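Local coordinates for protein probable acetyltransferases (PDB 3PZJ) that probably transfers an acetyl group from acetyl-CoA to its acceptor, perhaps the N-terminal serine or alanine of proteins, as a member of the GNAT family, at residues Q184-V187 / N192-T195; Q103-L108 / P129-T134; R111-A116 / L151-C156. One frame throughout, in Å; residues are numbered along the deposited sequence.

Interaction 1. Residues Q184-V187 / N192-T195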
ATOM      1  N   GLN A 184       0.143  -0.375  14.493  1.00 24.97           N
ATOM      2  CA  GLN A 184      -1.337  -0.411  14.443  1.00 25.56           C
ATOM      3  C   GLN A 184      -1.857  -0.313  12.990  1.00 24.21           C
ATOM      4  O   GLN A 184      -2.851   0.376  12.713  1.00 25.63           O
ATOM      5  CB  GLN A 184      -1.984   0.693  15.319  1.00 25.98           C
ATOM      6  CG  GLN A 184      -1.441   0.629  16.748  1.00 27.62           C
ATOM      7  CD  GLN A 184      -2.160   1.537  17.742  1.00 30.21           C
ATOM      8  OE1 GLN A 184      -2.977   2.401  17.380  1.00 33.92           O
ATOM      9  NE2 GLN A 184      -1.814   1.371  18.990  1.00 24.96           N
ATOM     10  N   ALA A 185      -1.247  -1.098  12.121  1.00 22.99           N
ATOM     11  CA  ALA A 185      -1.582  -1.082  10.703  1.00 24.20           C
ATOM     12  C   ALA A 185      -2.921  -1.739  10.470  1.00 24.94           C
ATOM     13  O   ALA A 185      -3.737  -1.281   9.613  1.00 25.49           O
ATOM     14  CB  ALA A 185      -0.476  -1.808   9.911  1.00 24.03           C
HETATM   15  N   MSE A 186      -3.169  -2.817  11.223  1.00 25.97           N
HETATM   16  CA  MSE A 186      -4.412  -3.571  11.083  1.00 27.86           C
HETATM   17  C   MSE A 186      -5.047  -4.048  12.415  1.00 28.04           C
HETATM   18  O   MSE A 186      -4.411  -4.091  13.439  1.00 26.25           O
HETATM   19  CB  MSE A 186      -4.148  -4.829  10.192  1.00 28.66           C
HETATM   20  CG  MSE A 186      -3.740  -4.546   8.808  1.00 30.10           C
HETATM   21 SE   MSE A 186      -2.925  -6.079   7.785  0.80 37.21          SE
HETATM   22  CE  MSE A 186      -4.585  -7.051   7.732  1.00 41.95           C
ATOM     23  N   VAL A 187      -6.322  -4.395  12.352  1.00 29.13           N
ATOM     24  CA  VAL A 187      -6.950  -5.155  13.402  1.00 31.03           C
ATOM     25  C   VAL A 187      -7.241  -6.520  12.821  1.00 30.76           C
ATOM     26  O   VAL A 187      -8.032  -6.648  11.866  1.00 34.47           O
ATOM     27  CB  VAL A 187      -8.231  -4.449  13.882  1.00 32.50           C
ATOM     28  CG1 VAL A 187      -9.021  -5.332  14.909  1.00 30.82           C
ATOM     29  CG2 VAL A 187      -7.839  -3.142  14.530  1.00 32.72           C
ATOM     30  N   ASN A 192      -4.543  -6.153  17.780  1.00 30.14           N
ATOM     31  CA  ASN A 192      -3.662  -5.292  17.054  1.00 29.80           C
ATOM     32  C   ASN A 192      -2.676  -6.085  16.187  1.00 29.01           C
ATOM     33  O   ASN A 192      -2.190  -7.168  16.566  1.00 29.99           O
ATOM     34  CB  ASN A 192      -2.863  -4.439  18.027  1.00 30.28           C
ATOM     35  CG  ASN A 192      -1.941  -3.525  17.308  1.00 28.02           C
ATOM     36  OD1 ASN A 192      -2.415  -2.547  16.754  1.00 29.35           O
ATOM     37  ND2 ASN A 192      -0.619  -3.803  17.317  1.00 22.79           N
ATOM     38  N   ARG A 193      -2.369  -5.527  15.028  1.00 28.30           N
ATOM     39  CA  ARG A 193      -1.262  -5.983  14.205  1.00 25.27           C
ATOM     40  C   ARG A 193      -0.400  -4.809  13.821  1.00 23.07           C
ATOM     41  O   ARG A 193      -0.893  -3.855  13.324  1.00 24.70           O
ATOM     42  CB  ARG A 193      -1.732  -6.632  12.924  1.00 25.74           C
ATOM     43  CG  ARG A 193      -0.624  -6.757  11.927  1.00 26.09           C
ATOM     44  CD  ARG A 193      -0.826  -7.858  10.917  1.00 40.97           C
ATOM     45  NE  ARG A 193      -0.036  -7.627   9.727  1.00 35.21           N
ATOM     46  CZ  ARG A 193       0.064  -8.422   8.681  1.00 29.91           C
ATOM     47  NH1 ARG A 193       0.822  -8.052   7.701  1.00 27.98           N
ATOM     48  NH2 ARG A 193      -0.575  -9.550   8.594  1.00 29.12           N
ATOM     49  N   ASP A 194       0.881  -4.902  14.104  1.00 23.64           N
ATOM     50  CA  ASP A 194       1.891  -4.032  13.559  1.00 22.66           C
ATOM     51  C   ASP A 194       2.530  -4.832  12.469  1.00 23.56           C
ATOM     52  O   ASP A 194       2.876  -6.032  12.631  1.00 24.53           O
ATOM     53  CB  ASP A 194       3.017  -3.727  14.588  1.00 23.33           C
ATOM     54  CG  ASP A 194       2.525  -3.063  15.882  1.00 25.48           C
ATOM     55  OD1 ASP A 194       1.513  -2.367  15.949  1.00 24.33           O
ATOM     56  OD2 ASP A 194       3.211  -3.221  16.848  1.00 30.50           O
ATOM     57  N   THR A 195       2.786  -4.199  11.348  1.00 24.13           N
ATOM     58  CA  THR A 195       3.342  -4.875  10.209  1.00 22.77           C
ATOM     59  C   THR A 195       4.794  -4.549   9.950  1.00 22.61           C
ATOM     60  O   THR A 195       5.108  -3.448   9.749  1.00 22.35           O
ATOM     61  CB  THR A 195       2.573  -4.498   8.959  1.00 22.33           C
ATOM     62  OG1 THR A 195       1.255  -4.989   9.064  1.00 22.14           O
ATOM     63  CG2 THR A 195       3.264  -5.076   7.743  1.00 20.80           C
TER
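Two donors grip OD1 of Asp194, one from either face of the carboxylate. The backbone N of Gln184 gives a nearly straight bond on the anti side (Gln184 N to Asp194 OD1 2.8 Å), while the amide of Asn192 comes from well above the plane (Asn192 ND2 to Asp194 OD1 2.9 Å). Asp194 can take part because its CG stands beside its own backbone N (chi1 -59°), which brings the short acid back over the corner where the chain turns at Gln184. Asparagine suits its place because its two ends do different work: ND2 serves the acid, and OD1 accepts from NH1 of Arg154 in the second subunit. The same OD1 also lies against the aliphatic part of Gln184 (Gln184 CG to Asn192 OD1 3.3 Å).

Beyond the corner the backbones pair unevenly. Arg193 O receives a straight bond from Met186 N (3.3 Å) and a weak, strongly bent one from Ala185 N. In return, Arg193 N bonds to Met186 O (3.0 Å). Ala185 takes up helical backbone angles to fit in as the extra residue, and its small methyl group faces Thr195.

On the sheet face shared by Met186 and Arg193 the two long side chains run side by side. The selenium of Met186, a selenomethionine, sits over one face of the guanidinium, displaced toward its rim (Met186 SE to Arg193 NE 3.8 Å). Thr195 fixes the rotation of that flat group, since its hydroxyl accepts in the guanidinium plane (Arg193 NE to Thr195 OG1 3.0 Å). Two residues, Ala185 and Met186, thus oppose the single Arg193: a classic beta bulge, set in the antiparallel hairpin of strands 177-188 and 191-201 at one edge of the sheet of this chain.

Interaction 2. Residues Q103-L108 / P129-T134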
ATOM      1  N   GLN A 103       0.847 -32.597  -7.505  1.00 54.72           N
ATOM      2  CA  GLN A 103       0.558 -32.685  -6.076  1.00 55.66           C
ATOM      3  C   GLN A 103       0.851 -31.349  -5.402  1.00 49.17           C
ATOM      4  O   GLN A 103       2.000 -30.933  -5.296  1.00 43.99           O
ATOM      5  CB  GLN A 103       1.349 -33.813  -5.388  1.00 58.58           C
ATOM      6  CG  GLN A 103       1.117 -33.825  -3.884  1.00 64.23           C
ATOM      7  CD  GLN A 103       1.339 -35.141  -3.156  1.00 73.94           C
ATOM      8  OE1 GLN A 103       1.079 -36.237  -3.682  1.00 80.95           O
ATOM      9  NE2 GLN A 103       1.780 -35.025  -1.892  1.00 76.12           N
ATOM     10  N   ALA A 104      -0.203 -30.682  -4.955  1.00 37.75           N
ATOM     11  CA  ALA A 104      -0.095 -29.343  -4.331  1.00 37.19           C
ATOM     12  C   ALA A 104       0.604 -29.476  -3.033  1.00 35.75           C
ATOM     13  O   ALA A 104       0.202 -30.294  -2.255  1.00 36.94           O
ATOM     14  CB  ALA A 104      -1.491 -28.745  -4.103  1.00 35.90           C
ATOM     15  N   LEU A 105       1.702 -28.745  -2.817  1.00 33.80           N
ATOM     16  CA  LEU A 105       2.408 -28.740  -1.520  1.00 33.05           C
ATOM     17  C   LEU A 105       2.257 -27.435  -0.710  1.00 31.43           C
ATOM     18  O   LEU A 105       2.665 -27.345   0.435  1.00 30.35           O
ATOM     19  CB  LEU A 105       3.883 -28.922  -1.752  1.00 33.59           C
ATOM     20  CG  LEU A 105       4.267 -30.177  -2.501  1.00 39.22           C
ATOM     21  CD1 LEU A 105       5.777 -30.024  -2.806  1.00 38.11           C
ATOM     22  CD2 LEU A 105       3.910 -31.365  -1.610  1.00 39.65           C
ATOM     23  N   GLY A 106       1.645 -26.438  -1.327  1.00 29.02           N
ATOM     24  CA  GLY A 106       1.206 -25.187  -0.643  1.00 27.70           C
ATOM     25  C   GLY A 106       0.975 -24.162  -1.722  1.00 25.75           C
ATOM     26  O   GLY A 106       0.970 -24.512  -2.909  1.00 26.38           O
ATOM     27  N   PHE A 107       0.824 -22.916  -1.319  1.00 25.16           N
ATOM     28  CA  PHE A 107       0.649 -21.836  -2.249  1.00 24.21           C
ATOM     29  C   PHE A 107       1.289 -20.550  -1.805  1.00 23.39           C
ATOM     30  O   PHE A 107       1.678 -20.428  -0.701  1.00 23.76           O
ATOM     31  CB  PHE A 107      -0.810 -21.625  -2.631  1.00 23.51           C
ATOM     32  CG  PHE A 107      -1.687 -21.134  -1.519  1.00 20.74           C
ATOM     33  CD1 PHE A 107      -2.050 -19.835  -1.458  1.00 22.07           C
ATOM     34  CD2 PHE A 107      -2.170 -21.986  -0.572  1.00 22.30           C
ATOM     35  CE1 PHE A 107      -2.850 -19.405  -0.489  1.00 24.65           C
ATOM     36  CE2 PHE A 107      -2.967 -21.554   0.403  1.00 21.68           C
ATOM     37  CZ  PHE A 107      -3.304 -20.272   0.454  1.00 24.51           C
ATOM     38  N   LEU A 108       1.416 -19.635  -2.756  1.00 23.80           N
ATOM     39  CA  LEU A 108       1.956 -18.300  -2.570  1.00 22.56           C
ATOM     40  C   LEU A 108       1.769 -17.467  -3.829  1.00 21.35           C
ATOM     41  O   LEU A 108       1.346 -17.952  -4.794  1.00 21.70           O
ATOM     42  CB  LEU A 108       3.420 -18.346  -2.171  1.00 22.87           C
ATOM     43  CG  LEU A 108       4.440 -18.446  -3.257  1.00 28.72           C
ATOM     44  CD1 LEU A 108       5.807 -18.073  -2.750  1.00 27.14           C
ATOM     45  CD2 LEU A 108       4.426 -19.751  -3.882  1.00 29.74           C
ATOM     46  N   PRO A 129       3.538 -28.216   6.323  1.00 42.69           N
ATOM     47  CA  PRO A 129       4.732 -28.505   7.151  1.00 44.18           C
ATOM     48  C   PRO A 129       5.859 -29.282   6.385  1.00 45.61           C
ATOM     49  O   PRO A 129       7.033 -28.987   6.502  1.00 46.87           O
ATOM     50  CB  PRO A 129       4.146 -29.285   8.346  1.00 45.90           C
ATOM     51  CG  PRO A 129       2.652 -28.832   8.387  1.00 45.97           C
ATOM     52  CD  PRO A 129       2.266 -28.600   6.944  1.00 43.27           C
ATOM     53  N   ALA A 130       5.476 -30.215   5.530  1.00 50.31           N
ATOM     54  CA  ALA A 130       6.400 -30.969   4.735  1.00 50.33           C
ATOM     55  C   ALA A 130       7.251 -30.104   3.825  1.00 46.59           C
ATOM     56  O   ALA A 130       8.355 -30.500   3.421  1.00 45.74           O
ATOM     57  CB  ALA A 130       5.645 -32.017   3.915  1.00 53.65           C
ATOM     58  N   LEU A 131       6.722 -28.939   3.469  1.00 43.54           N
ATOM     59  CA  LEU A 131       7.423 -27.987   2.587  1.00 41.89           C
ATOM     60  C   LEU A 131       8.251 -26.983   3.380  1.00 41.37           C
ATOM     61  O   LEU A 131       9.362 -26.672   3.005  1.00 40.16           O
ATOM     62  CB  LEU A 131       6.419 -27.256   1.746  1.00 40.41           C
ATOM     63  CG  LEU A 131       6.889 -26.287   0.640  1.00 42.67           C
ATOM     64  CD1 LEU A 131       7.621 -27.044  -0.431  1.00 42.72           C
ATOM     65  CD2 LEU A 131       5.680 -25.630   0.057  1.00 42.12           C
ATOM     66  N   ARG A 132       7.712 -26.487   4.481  1.00 44.09           N
ATOM     67  CA  ARG A 132       8.399 -25.460   5.244  1.00 46.97           C
ATOM     68  C   ARG A 132       9.844 -25.822   5.415  1.00 47.67           C
ATOM     69  O   ARG A 132      10.193 -27.008   5.596  1.00 49.12           O
ATOM     70  CB  ARG A 132       7.785 -25.295   6.636  1.00 52.70           C
ATOM     71  CG  ARG A 132       6.401 -24.717   6.653  1.00 55.22           C
ATOM     72  CD  ARG A 132       6.448 -23.228   6.919  1.00 63.80           C
ATOM     73  NE  ARG A 132       6.381 -22.884   8.337  1.00 70.00           N
ATOM     74  CZ  ARG A 132       6.212 -21.637   8.793  1.00 80.50           C
ATOM     75  NH1 ARG A 132       6.134 -21.387  10.108  1.00 87.30           N
ATOM     76  NH2 ARG A 132       6.120 -20.621   7.935  1.00 81.62           N
ATOM     77  N   ARG A 133      10.703 -24.809   5.369  1.00 47.90           N
ATOM     78  CA  ARG A 133      12.107 -24.986   5.818  1.00 49.80           C
ATOM     79  C   ARG A 133      12.891 -26.075   5.036  1.00 47.25           C
ATOM     80  O   ARG A 133      13.838 -26.706   5.598  1.00 51.50           O
ATOM     81  CB  ARG A 133      12.130 -25.266   7.348  1.00 55.80           C
ATOM     82  N   THR A 134      12.507 -26.251   3.763  1.00 43.33           N
ATOM     83  CA  THR A 134      13.121 -27.194   2.792  1.00 41.96           C
ATOM     84  C   THR A 134      13.587 -26.460   1.588  1.00 38.23           C
ATOM     85  O   THR A 134      13.257 -25.265   1.394  1.00 37.68           O
ATOM     86  CB  THR A 134      12.098 -28.240   2.265  1.00 42.72           C
ATOM     87  OG1 THR A 134      11.064 -27.547   1.530  1.00 41.77           O
ATOM     88  CG2 THR A 134      11.517 -29.044   3.416  1.00 46.02           C
TER
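Leu131 reaches across to Leu105 with one methyl branch. Its CD2 rests on the main chain rather than on the isobutyl tip, the nearest approach being Leu131 CD2 to Leu105 O at 3.5 Å. The one apolar side-chain pair is looser, Leu105 CB to Leu131 CD2 at 4.2 Å, and the same methyl passes Gly106 N at 4.3 Å. Leu131 carries its CG opposite the backbone N (chi1 -174°), which thrusts the branch straight out of its loop at the start of strand 106-114. Gly106, with no side chain, leaves the methyl of Leu131 close to the backbone, and its extended backbone with positive phi (162°) is one that glycine adopts readily. Leucine is equally apt on the other side, since the buried contact between loop and strand suits a branched apolar group without hydrogen-bonding needs.

The polar atoms beside this greasy contact are provided for. Leu105 O, although partly covered by the methyl, is hydrogen-bonded to OG of Ser128, and that hydroxyl also makes a weak bond with Leu131 N, so one serine ties the two sides together. Leu136, on helix 135-150, packs against both leucines, and Val96 of the neighbouring strand touches Leu131.

Further out, the loop is shaped by a type II beta turn from Leu131 to Thr134, closed by a weak bond from Thr134 N to Leu131 O (3.3 Å). Arg133 takes the positive-phi position of the turn (phi 59°). Thr134 then stands as N-cap of helix 135-150, its OG1 weakly bonded to Ala137 N. A loop leading from strand 119-127 into the N terminus of this helix is where GNAT enzymes bind the pyrophosphate of acetyl-CoA; no cofactor is present here, so that role is inferred from the fold.

Interaction 3. Residues R111-A116 / L151-C156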
ATOM      1  N   ARG A 111       0.845  -9.866  -4.393  1.00 21.44           N
ATOM      2  CA  ARG A 111      -0.267  -8.989  -4.166  1.00 21.31           C
ATOM      3  C   ARG A 111       0.196  -7.570  -4.229  1.00 21.77           C
ATOM      4  O   ARG A 111       1.409  -7.263  -4.341  1.00 20.65           O
ATOM      5  CB  ARG A 111      -0.921  -9.255  -2.824  1.00 22.66           C
ATOM      6  CG  ARG A 111       0.081  -9.036  -1.655  1.00 20.57           C
ATOM      7  CD  ARG A 111      -0.517  -9.573  -0.287  1.00 30.80           C
ATOM      8  NE  ARG A 111      -1.796  -8.962  -0.015  1.00 36.02           N
ATOM      9  CZ  ARG A 111      -2.001  -7.792   0.629  1.00 46.12           C
ATOM     10  NH1 ARG A 111      -1.002  -7.073   1.134  1.00 47.06           N
ATOM     11  NH2 ARG A 111      -3.245  -7.318   0.790  1.00 46.54           N
ATOM     12  N   GLN A 112      -0.776  -6.696  -4.218  1.00 22.25           N
ATOM     13  CA  GLN A 112      -0.506  -5.248  -4.339  1.00 23.04           C
ATOM     14  C   GLN A 112       0.436  -4.973  -5.556  1.00 22.02           C
ATOM     15  O   GLN A 112       1.375  -4.222  -5.421  1.00 22.17           O
ATOM     16  CB  GLN A 112       0.097  -4.687  -3.018  1.00 23.94           C
ATOM     17  CG  GLN A 112      -0.795  -4.829  -1.807  1.00 30.08           C
ATOM     18  CD  GLN A 112      -2.017  -3.985  -1.932  1.00 38.23           C
ATOM     19  OE1 GLN A 112      -3.128  -4.481  -2.198  1.00 44.81           O
ATOM     20  NE2 GLN A 112      -1.843  -2.723  -1.769  1.00 35.68           N
HETATM   21  N   MSE A 113       0.199  -5.623  -6.695  1.00 21.34           N
HETATM   22  CA  MSE A 113       0.962  -5.362  -7.907  0.50 23.07           C
HETATM   23  C   MSE A 113       0.608  -3.938  -8.395  1.00 24.28           C
HETATM   24  O   MSE A 113      -0.620  -3.566  -8.531  1.00 25.29           O
HETATM   25  CB  MSE A 113       0.625  -6.388  -8.984  0.50 25.41           C
HETATM   26  CG  MSE A 113       1.108  -6.018 -10.365  0.50 26.51           C
HETATM   27 SE   MSE A 113       0.601  -7.401 -11.586  0.50 37.41          SE
HETATM   28  CE  MSE A 113       1.353  -8.995 -10.706  0.50 27.20           C
ATOM     29  N   VAL A 114       1.626  -3.133  -8.610  1.00 21.74           N
ATOM     30  CA  VAL A 114       1.490  -1.798  -9.164  1.00 23.86           C
ATOM     31  C   VAL A 114       2.406  -1.726 -10.359  1.00 24.25           C
ATOM     32  O   VAL A 114       3.562  -1.308 -10.272  1.00 25.33           O
ATOM     33  CB  VAL A 114       1.788  -0.633  -8.125  1.00 24.27           C
ATOM     34  CG1 VAL A 114       1.361   0.729  -8.709  1.00 25.17           C
ATOM     35  CG2 VAL A 114       1.128  -0.949  -6.725  1.00 22.68           C
ATOM     36  N   GLN A 115       1.896  -2.155 -11.495  1.00 25.29           N
ATOM     37  CA  GLN A 115       2.722  -2.212 -12.707  1.00 27.08           C
ATOM     38  C   GLN A 115       3.344  -0.905 -13.048  1.00 27.04           C
ATOM     39  O   GLN A 115       4.543  -0.846 -13.374  1.00 26.05           O
ATOM     40  CB  GLN A 115       1.919  -2.699 -13.952  1.00 28.43           C
ATOM     41  CG  GLN A 115       1.383  -4.093 -13.768  1.00 30.78           C
ATOM     42  CD  GLN A 115       0.589  -4.551 -14.904  1.00 33.24           C
ATOM     43  OE1 GLN A 115      -0.636  -4.566 -14.829  1.00 36.65           O
ATOM     44  NE2 GLN A 115       1.242  -4.856 -16.005  1.00 34.18           N
ATOM     45  N   ALA A 116       2.579   0.172 -12.895  1.00 28.24           N
ATOM     46  CA  ALA A 116       3.050   1.537 -13.287  1.00 29.16           C
ATOM     47  C   ALA A 116       4.267   2.006 -12.480  1.00 28.43           C
ATOM     48  O   ALA A 116       5.029   2.810 -12.955  1.00 26.78           O
ATOM     49  CB  ALA A 116       1.867   2.593 -13.220  1.00 31.31           C
ATOM     50  N   LEU A 151      10.285  -9.367 -14.991  1.00 30.89           N
ATOM     51  CA  LEU A 151       9.089  -8.688 -15.521  1.00 30.90           C
ATOM     52  C   LEU A 151       9.220  -7.192 -15.406  1.00 29.82           C
ATOM     53  O   LEU A 151       8.284  -6.462 -15.798  1.00 29.85           O
ATOM     54  CB  LEU A 151       7.801  -9.128 -14.786  1.00 30.70           C
ATOM     55  CG  LEU A 151       7.064 -10.388 -15.338  1.00 33.97           C
ATOM     56  CD1 LEU A 151       8.039 -11.428 -15.917  1.00 43.48           C
ATOM     57  CD2 LEU A 151       6.110 -10.969 -14.284  1.00 35.51           C
ATOM     58  N   GLY A 152      10.363  -6.746 -14.902  1.00 27.25           N
ATOM     59  CA  GLY A 152      10.647  -5.339 -14.795  1.00 26.94           C
ATOM     60  C   GLY A 152      10.265  -4.636 -13.518  1.00 25.91           C
ATOM     61  O   GLY A 152      10.296  -3.383 -13.445  1.00 24.13           O
ATOM     62  N   TYR A 153       9.950  -5.428 -12.490  1.00 24.46           N
ATOM     63  CA  TYR A 153       9.698  -4.850 -11.114  1.00 24.90           C
ATOM     64  C   TYR A 153      10.998  -4.314 -10.546  1.00 23.91           C
ATOM     65  O   TYR A 153      12.116  -4.904 -10.745  1.00 25.88           O
ATOM     66  CB  TYR A 153       8.915  -5.829 -10.165  1.00 25.04           C
ATOM     67  CG  TYR A 153       7.486  -5.954 -10.594  1.00 23.42           C
ATOM     68  CD1 TYR A 153       6.512  -5.054 -10.134  1.00 20.82           C
ATOM     69  CD2 TYR A 153       7.130  -6.869 -11.569  1.00 27.67           C
ATOM     70  CE1 TYR A 153       5.186  -5.151 -10.572  1.00 23.29           C
ATOM     71  CE2 TYR A 153       5.835  -6.948 -12.086  1.00 25.76           C
ATOM     72  CZ  TYR A 153       4.889  -6.038 -11.620  1.00 27.62           C
ATOM     73  OH  TYR A 153       3.656  -6.175 -12.085  1.00 29.06           O
ATOM     74  N   ARG A 154      10.890  -3.187  -9.866  1.00 21.92           N
ATOM     75  CA  ARG A 154      12.021  -2.501  -9.186  1.00 22.53           C
ATOM     76  C   ARG A 154      12.109  -2.792  -7.691  1.00 21.18           C
ATOM     77  O   ARG A 154      13.161  -2.669  -7.103  1.00 21.64           O
ATOM     78  CB  ARG A 154      11.865  -0.973  -9.346  1.00 23.34           C
ATOM     79  CG  ARG A 154      11.981  -0.506 -10.741  1.00 26.91           C
ATOM     80  CD  ARG A 154      11.886   0.991 -10.857  1.00 24.46           C
ATOM     81  NE  ARG A 154      13.065   1.584 -10.370  1.00 24.93           N
ATOM     82  CZ  ARG A 154      13.155   2.511  -9.433  1.00 24.97           C
ATOM     83  NH1 ARG A 154      12.116   2.925  -8.768  1.00 26.02           N
ATOM     84  NH2 ARG A 154      14.372   2.960  -9.106  1.00 28.16           N
ATOM     85  N   ARG A 155      11.008  -3.193  -7.087  1.00 19.86           N
ATOM     86  CA  ARG A 155      10.898  -3.354  -5.658  1.00 21.46           C
ATOM     87  C   ARG A 155       9.946  -4.554  -5.390  1.00 21.66           C
ATOM     88  O   ARG A 155       8.820  -4.558  -5.921  1.00 22.51           O
ATOM     89  CB  ARG A 155      10.250  -2.076  -5.090  1.00 21.25           C
ATOM     90  CG  ARG A 155       9.919  -2.134  -3.588  1.00 20.51           C
ATOM     91  CD  ARG A 155       9.013  -0.988  -3.147  1.00 22.97           C
ATOM     92  NE  ARG A 155       8.560  -1.134  -1.778  1.00 21.68           N
ATOM     93  CZ  ARG A 155       9.359  -1.099  -0.674  1.00 18.57           C
ATOM     94  NH1 ARG A 155      10.640  -0.792  -0.719  1.00 20.07           N
ATOM     95  NH2 ARG A 155       8.847  -1.376   0.492  1.00 22.37           N
ATOM     96  N   CYS A 156      10.372  -5.519  -4.589  1.00 21.27           N
ATOM     97  CA  CYS A 156       9.631  -6.668  -4.192  0.50 21.75           C
ATOM     98  C   CYS A 156       9.401  -6.640  -2.650  1.00 22.45           C
ATOM     99  O   CYS A 156      10.455  -6.615  -2.077  1.00 22.83           O
ATOM    100  CB  CYS A 156      10.234  -8.005  -4.636  0.50 23.04           C
ATOM    101  SG  CYS A 156      10.059  -8.361  -6.396  0.50 25.69           S
TER
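Two torsions bring Met113 and Tyr153 together. Tyr153 holds its ring beside its own backbone N (chi1 -71°), sending the long phenol out toward the end of strand 106-114, and Met113 swings CG to the far side from its backbone N (chi1 166°), into the path of the hydroxyl. The tyrosine follows a Schellman motif that ends helix 135-150: Gly152, with its positive phi, turns the chain out of the last helical turn and into strand 155-161, within the beta-alpha-beta crossover of the GNAT fold.

The two side chains meet at about a right angle. Met113, a selenomethionine, was modelled in two conformers, so its side-chain distances, which hold for the one described, are doubtful. In that conformer Met113 CG approaches the ring obliquely, 4.0 Å from Tyr153 CZ. The separation of Met113 CG and Tyr153 OH, 3.1 Å, is short for a carbon and an oxygen. Val114 approaches with its carbonyl, not its side chain: Val114 O is 4.2 Å from Tyr153 CE1. An unbranched, flexible chain such as methionine's can pass across the end of the phenol, and Ile120 of strand 119-127 packs on both partners from within the sheet.

Tyrosine is the right residue for a span of this length. Its ring spans from the helix end to the strand end, while its buried hydroxyl finds a partner in Gly27 O, on the N-terminal part of the chain. The adjacent Ala26 O is bonded to NE2 of Gln115, so both polar tips help hold the same N-terminal loop. Gln115 serves both needs, since its amide goes to that carbonyl while its aliphatic part borders the phenol, its CG lying 3.5 Å from Tyr153 OH.

Along the chain, 103-108 comes first and 111-116 follows on the same strand, 106-114. Interaction 2 closes when the chain, after strand 119-127, reaches 129-134; interaction 3 closes only beyond helix 135-150, at 151-156. Their segments alternate, so these two loops cross, joining opposite ends of strand 106-114 to the entry and the exit of that helix, with centres about 25 Å apart. Interaction 1 comes later in series and closes a short hairpin. Its strand 191-201 neighbours strand 155-161, and all three contacts reach the same sheet. Interactions 1 and 3 also both touch the second subunit.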